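Local coordinates for NAD-dependent protein deacylase 2 (Archaeoglobus fulgidus, PDB 4TWJ) that removes acyl groups from lysine side chains in an NAD-dependent reaction, deacetylating the chromatin protein Alba and so increasing its affinity for DNA, at residues A[179-184]-A[200-205]. Numbering follows the deposited sequence.
Sequences EEAKHC and AELPYI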
ATOM      1  N   GLU A 179      15.054  -4.867  -2.811  1.00 12.61           N
ATOM      2  CA  GLU A 179      15.975  -4.412  -3.853  1.00 12.93           C
ATOM      3  C   GLU A 179      15.692  -2.979  -4.301  1.00 12.74           C
ATOM      4  O   GLU A 179      16.624  -2.205  -4.539  1.00 13.03           O
ATOM      5  CB  GLU A 179      15.943  -5.367  -5.045  1.00 13.45           C
ATOM      6  CG  GLU A 179      16.559  -6.716  -4.732  1.00 13.86           C
ATOM      7  CD  GLU A 179      18.016  -6.591  -4.349  1.00 14.55           C
ATOM      8  OE1 GLU A 179      18.789  -6.067  -5.174  1.00 15.29           O
ATOM      9  OE2 GLU A 179      18.379  -6.998  -3.228  1.00 16.07           O
ATOM     10  N   GLU A 180      14.412  -2.626  -4.408  1.00 12.61           N
ATOM     11  CA  GLU A 180      14.030  -1.247  -4.704  1.00 12.64           C
ATOM     12  C   GLU A 180      14.515  -0.295  -3.611  1.00 12.41           C
ATOM     13  O   GLU A 180      15.113   0.738  -3.908  1.00 12.09           O
ATOM     14  CB  GLU A 180      12.514  -1.126  -4.881  1.00 13.03           C
ATOM     15  CG  GLU A 180      12.006  -1.697  -6.197  1.00 13.44           C
ATOM     16  CD  GLU A 180      12.578  -0.981  -7.407  1.00 13.93           C
ATOM     17  OE1 GLU A 180      12.658   0.261  -7.391  1.00 13.85           O
ATOM     18  OE2 GLU A 180      12.959  -1.667  -8.374  1.00 15.19           O
ATOM     19  N   ALA A 181      14.276  -0.653  -2.351  1.00 12.16           N
ATOM     20  CA  ALA A 181      14.707   0.181  -1.226  1.00 12.20           C
ATOM     21  C   ALA A 181      16.228   0.346  -1.187  1.00 12.50           C
ATOM     22  O   ALA A 181      16.725   1.440  -0.929  1.00 12.14           O
ATOM     23  CB  ALA A 181      14.208  -0.395   0.089  1.00 12.20           C
ATOM     24  N   LYS A 182      16.952  -0.734  -1.464  1.00 13.00           N
ATOM     25  CA  LYS A 182      18.421  -0.722  -1.417  1.00 13.95           C
ATOM     26  C   LYS A 182      19.069   0.103  -2.519  1.00 14.03           C
ATOM     27  O   LYS A 182      20.209   0.543  -2.362  1.00 14.55           O
ATOM     28  CB  LYS A 182      18.973  -2.151  -1.493  1.00 14.83           C
ATOM     29  CG  LYS A 182      18.766  -2.944  -0.220  1.00 15.94           C
ATOM     30  CD  LYS A 182      19.090  -4.415  -0.398  1.00 17.20           C
ATOM     31  CE  LYS A 182      20.577  -4.696  -0.373  1.00 18.46           C
ATOM     32  NZ  LYS A 182      20.828  -6.002   0.305  1.00 19.31           N
ATOM     33  N   HIS A 183      18.363   0.304  -3.629  1.00 13.78           N
ATOM     34  CA  HIS A 183      18.970   0.918  -4.805  1.00 13.79           C
ATOM     35  C   HIS A 183      18.191   2.104  -5.360  1.00 13.84           C
ATOM     36  O   HIS A 183      18.270   2.413  -6.545  1.00 14.63           O
ATOM     37  CB  HIS A 183      19.217  -0.161  -5.859  1.00 13.93           C
ATOM     38  CG  HIS A 183      20.129  -1.238  -5.369  1.00 13.85           C
ATOM     39  ND1 HIS A 183      19.692  -2.506  -5.061  1.00 14.18           N
ATOM     40  CD2 HIS A 183      21.444  -1.206  -5.048  1.00 13.75           C
ATOM     41  CE1 HIS A 183      20.706  -3.217  -4.606  1.00 13.89           C
ATOM     42  NE2 HIS A 183      21.778  -2.452  -4.582  1.00 14.35           N
ATOM     43  N   CYS A 184      17.464   2.788  -4.482  1.00 13.60           N
ATOM     44  CA  CYS A 184      16.782   4.021  -4.843  1.00 13.36           C
ATOM     45  C   CYS A 184      17.575   5.186  -4.267  1.00 13.35           C
ATOM     46  O   CYS A 184      18.325   5.016  -3.304  1.00 13.56           O
ATOM     47  CB  CYS A 184      15.348   4.030  -4.293  1.00 13.31           C
ATOM     48  SG  CYS A 184      15.200   4.147  -2.497  1.00 13.25           S
ATOM     49  N   ALA A 200       7.485  -2.076   7.261  1.00 11.04           N
ATOM     50  CA  ALA A 200       8.085  -0.881   7.854  1.00 11.33           C
ATOM     51  C   ALA A 200       9.618  -0.879   7.825  1.00 11.65           C
ATOM     52  O   ALA A 200      10.223   0.176   7.989  1.00 12.17           O
ATOM     53  CB  ALA A 200       7.591  -0.690   9.285  1.00 11.44           C
ATOM     54  N   GLU A 201      10.242  -2.040   7.623  1.00 11.74           N
ATOM     55  CA  GLU A 201      11.704  -2.116   7.483  1.00 11.94           C
ATOM     56  C   GLU A 201      12.193  -1.378   6.234  1.00 11.56           C
ATOM     57  O   GLU A 201      13.313  -0.863   6.199  1.00 11.67           O
ATOM     58  CB  GLU A 201      12.165  -3.581   7.426  1.00 12.61           C
ATOM     59  CG  GLU A 201      13.677  -3.789   7.492  1.00 13.38           C
ATOM     60  CD  GLU A 201      14.288  -3.325   8.798  1.00 14.02           C
ATOM     61  OE1 GLU A 201      13.614  -3.415   9.843  1.00 14.83           O
ATOM     62  OE2 GLU A 201      15.456  -2.871   8.787  1.00 15.04           O
ATOM     63  N   LEU A 202      11.355  -1.328   5.204  1.00 11.15           N
ATOM     64  CA  LEU A 202      11.788  -0.839   3.898  1.00 10.98           C
ATOM     65  C   LEU A 202      12.292   0.616   3.883  1.00 10.86           C
ATOM     66  O   LEU A 202      13.331   0.886   3.280  1.00 10.65           O
ATOM     67  CB  LEU A 202      10.691  -1.078   2.848  1.00 10.91           C
ATOM     68  CG  LEU A 202      10.495  -2.572   2.557  1.00 11.06           C
ATOM     69  CD1 LEU A 202       9.164  -2.823   1.870  1.00 11.14           C
ATOM     70  CD2 LEU A 202      11.641  -3.131   1.731  1.00 11.08           C
ATOM     71  N   PRO A 203      11.579   1.554   4.540  1.00 10.91           N
ATOM     72  CA  PRO A 203      12.148   2.907   4.601  1.00 10.97           C
ATOM     73  C   PRO A 203      13.493   2.986   5.329  1.00 11.00           C
ATOM     74  O   PRO A 203      14.334   3.799   4.961  1.00 11.13           O
ATOM     75  CB  PRO A 203      11.078   3.731   5.341  1.00 10.94           C
ATOM     76  CG  PRO A 203      10.030   2.761   5.783  1.00 10.97           C
ATOM     77  CD  PRO A 203      10.167   1.533   4.947  1.00 10.86           C
ATOM     78  N   TYR A 204      13.695   2.147   6.343  1.00 11.11           N
ATOM     79  CA  TYR A 204      14.986   2.108   7.034  1.00 11.37           C
ATOM     80  C   TYR A 204      16.094   1.570   6.131  1.00 11.23           C
ATOM     81  O   TYR A 204      17.226   2.039   6.186  1.00 11.56           O
ATOM     82  CB  TYR A 204      14.898   1.277   8.307  1.00 11.72           C
ATOM     83  CG  TYR A 204      14.011   1.892   9.357  1.00 12.24           C
ATOM     84  CD1 TYR A 204      14.421   3.013  10.076  1.00 12.58           C
ATOM     85  CD2 TYR A 204      12.764   1.353   9.642  1.00 12.59           C
ATOM     86  CE1 TYR A 204      13.608   3.577  11.046  1.00 12.80           C
ATOM     87  CE2 TYR A 204      11.944   1.913  10.602  1.00 13.03           C
ATOM     88  CZ  TYR A 204      12.369   3.020  11.304  1.00 13.19           C
ATOM     89  OH  TYR A 204      11.548   3.568  12.267  1.00 13.93           O
ATOM     90  N   ILE A 205      15.763   0.581   5.309  1.00 11.23           N
ATOM     91  CA  ILE A 205      16.711   0.059   4.328  1.00 11.36           C
ATOM     92  C   ILE A 205      17.113   1.149   3.330  1.00 11.50           C
ATOM     93  O   ILE A 205      18.296   1.308   3.017  1.00 11.43           O
ATOM     94  CB  ILE A 205      16.134  -1.168   3.588  1.00 11.46           C
ATOM     95  CG1 ILE A 205      16.048  -2.363   4.546  1.00 11.59           C
ATOM     96  CG2 ILE A 205      16.973  -1.514   2.369  1.00 11.55           C
ATOM     97  CD1 ILE A 205      15.231  -3.526   4.020  1.00 11.74           C
TER
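The CG2 methyl of Ile205 reaches across to the last turn of helix 171-182, touching Lys182 and Ala181 together. Ile205 CG2 sits 3.5 Å from CG of Lys182, slightly tighter than ordinary van der Waals contact, and 3.8 Å from CB of Ala181. The Ile205 rotamer explains this: CG2 lies opposite the backbone N, leaving the longer CG1 branch (chi1 -70°) to run off beside that nitrogen. Lys182 offers only the aliphatic base of its chain, which meets the isoleucine at a slant; beyond CG the lysine bends and carries its ammonium away from helix 201-208.

Ala181 contributes just a methyl here, and its CA lies 5.9 Å from the CA of Ile205, the nearest CA pair of the two segments. CB of Ala181 rests 3.5 Å from the carbonyl O of Leu202. The CD2 methyl of Leu202 adds a lighter touch, 4.1 Å from CB of Ala181.

Both helices belong to the Rossmann-fold domain of the sirtuin, flanking strand 186-190 in the chain, and they lie side by side over the parallel sheet. Phe187 of that strand packs under Ala181, while Leu202 also leans on Phe21 of the adjacent strand 18-22 and Ile98 of strand 94-99, the next one over. On the far side of helix 201-208, Tyr204 packs against the backbone of the bound peptide. Where helix 171-182 ends, His183 turns back and its ND1 donates to the carbonyl O of Glu179 (3.1 Å).

Across the interface the side chains meet through carbon alone, and the one polar atom at the seam, the Leu202 carbonyl O, faces the Ala181 methyl; the contact therefore rests on packing and shape, with no directed polar bond across it.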